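Long-range contact in putative C39-like peptidase (Bacillus anthracis, PDB 3ERV), which is a putative C39-like cysteine peptidase, probably cleaving peptide bonds, though its substrate is not established: residues R86-E91 with G169-T174. Residues are numbered along the deposited sequence; the frame is centred on the assembly and turned at random.
Sequences RGNPNE and GDVSIT
V171 faces N88 and P89 with CG1 between its own backbone N and carbonyl carbon (chi1 42°) and CG2 anti to the N; this sets one methyl against each of P89 CD and CG. CG1 packs on P89 CD at 4.0 Å and CG2 on P89 CG at 4.0 Å, valine and proline meeting tip to tip. N88, its CG anti to the backbone N (chi1 -163°), crosses V171 obliquely and lays OD1 4.2 Å from V171 CG1. That oxygen is turned back into its own chain. It accepts N90 N at 2.8 Å, closing an Asx turn, with the donor tilted 27° from the carbonyl plane; it also accepts N90 ND2 at 2.9 Å, in plane and on a lone pair. Two N-H groups therefore grip one oxygen and hold the N88 amide in its rotation, while the backbone bond from E91 N to N88 O closes a beta turn over the same residues. N90 ND2, drawn in by OD1, ends 4.2 Å from V171 CG2. The other half of the N88 amide is used as well: ND2 hydrogen-bonds T166 OG1, which also bonds G169 O. The loop between strands 85-86 and 93-94 is thus packed against the 162-166/169-173 hairpin, with polar links from T166 and from Y108, whose backbone bonds P89 and whose hydroxyl bonds S172 O. With both ends of its buried amide bonded, N88 can lie beside the V171 methyls, and the direct contact rests on apolar fit.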
# COMPACT_ATOMS: atom_id res chain seq x y z
N ARG A 86 -8.19 -3.97 -20.37
CA ARG A 86 -8.01 -4.10 -18.92
C ARG A 86 -7.93 -2.78 -18.16
O ARG A 86 -7.39 -1.77 -18.66
CB ARG A 86 -6.73 -4.87 -18.62
CG ARG A 86 -6.69 -6.20 -19.28
CD ARG A 86 -5.48 -6.97 -18.87
NE ARG A 86 -5.57 -8.33 -19.37
CZ ARG A 86 -6.19 -9.32 -18.74
NH1 ARG A 86 -6.75 -9.11 -17.55
NH2 ARG A 86 -6.22 -10.53 -19.29
N GLY A 87 -8.43 -2.80 -16.91
CA GLY A 87 -8.38 -1.63 -16.03
C GLY A 87 -6.97 -1.33 -15.61
O GLY A 87 -6.14 -2.25 -15.46
N ASN A 88 -6.70 -0.05 -15.40
CA ASN A 88 -5.40 0.44 -14.95
C ASN A 88 -5.42 0.73 -13.45
O ASN A 88 -6.25 1.53 -12.98
CB ASN A 88 -5.05 1.74 -15.70
CG ASN A 88 -3.55 2.10 -15.61
OD1 ASN A 88 -2.88 1.98 -14.55
ND2 ASN A 88 -3.00 2.55 -16.75
N PRO A 89 -4.51 0.09 -12.69
CA PRO A 89 -4.54 0.36 -11.22
C PRO A 89 -4.06 1.76 -10.86
O PRO A 89 -4.21 2.20 -9.69
CB PRO A 89 -3.62 -0.70 -10.62
CG PRO A 89 -2.67 -1.10 -11.80
CD PRO A 89 -3.56 -0.97 -13.07
N ASN A 90 -3.46 2.45 -11.84
CA ASN A 90 -3.17 3.86 -11.71
C ASN A 90 -4.41 4.72 -11.88
O ASN A 90 -4.40 5.90 -11.50
CB ASN A 90 -2.04 4.30 -12.65
CG ASN A 90 -0.71 3.55 -12.38
OD1 ASN A 90 -0.03 3.78 -11.38
ND2 ASN A 90 -0.36 2.64 -13.29
N GLU A 91 -5.48 4.16 -12.42
CA GLU A 91 -6.72 4.93 -12.55
C GLU A 91 -7.72 4.69 -11.38
O GLU A 91 -8.35 5.61 -10.88
CB GLU A 91 -7.38 4.69 -13.88
CG GLU A 91 -8.29 5.84 -14.26
CD GLU A 91 -9.22 5.49 -15.43
OE1 GLU A 91 -8.80 4.67 -16.30
OE2 GLU A 91 -10.36 6.04 -15.49
N GLY A 169 -1.83 3.12 -21.43
CA GLY A 169 -0.50 2.56 -21.58
C GLY A 169 -0.35 1.26 -20.82
O GLY A 169 -1.25 0.81 -20.12
N ASP A 170 0.82 0.66 -20.95
CA ASP A 170 1.10 -0.65 -20.37
C ASP A 170 1.38 -0.50 -18.91
O ASP A 170 1.93 0.52 -18.47
CB ASP A 170 2.32 -1.26 -21.04
CG ASP A 170 2.13 -1.42 -22.52
OD1 ASP A 170 0.98 -1.21 -23.00
OD2 ASP A 170 3.14 -1.75 -23.21
N VAL A 171 0.98 -1.49 -18.15
CA VAL A 171 1.33 -1.51 -16.75
C VAL A 171 1.78 -2.91 -16.37
O VAL A 171 1.18 -3.89 -16.79
CB VAL A 171 0.19 -0.95 -15.81
CG1 VAL A 171 -1.17 -1.44 -16.25
CG2 VAL A 171 0.43 -1.36 -14.34
N SER A 172 2.84 -2.98 -15.58
CA SER A 172 3.32 -4.24 -15.06
C SER A 172 2.59 -4.62 -13.78
O SER A 172 2.51 -3.82 -12.83
CB SER A 172 4.81 -4.16 -14.81
OG SER A 172 5.44 -3.95 -16.06
N ILE A 173 2.01 -5.83 -13.79
CA ILE A 173 1.29 -6.38 -12.66
C ILE A 173 1.85 -7.76 -12.27
O ILE A 173 2.48 -8.45 -13.08
CB ILE A 173 -0.26 -6.48 -12.95
CG1 ILE A 173 -0.58 -7.61 -13.92
CG2 ILE A 173 -0.90 -5.11 -13.34
CD1 ILE A 173 -1.04 -8.83 -13.19
N THR A 174 1.70 -8.11 -11.01
CA THR A 174 1.99 -9.43 -10.55
C THR A 174 0.91 -9.79 -9.55
O THR A 174 0.58 -8.97 -8.71
CB THR A 174 3.38 -9.57 -9.86
OG1 THR A 174 3.41 -10.84 -9.19
CG2 THR A 174 3.65 -8.47 -8.82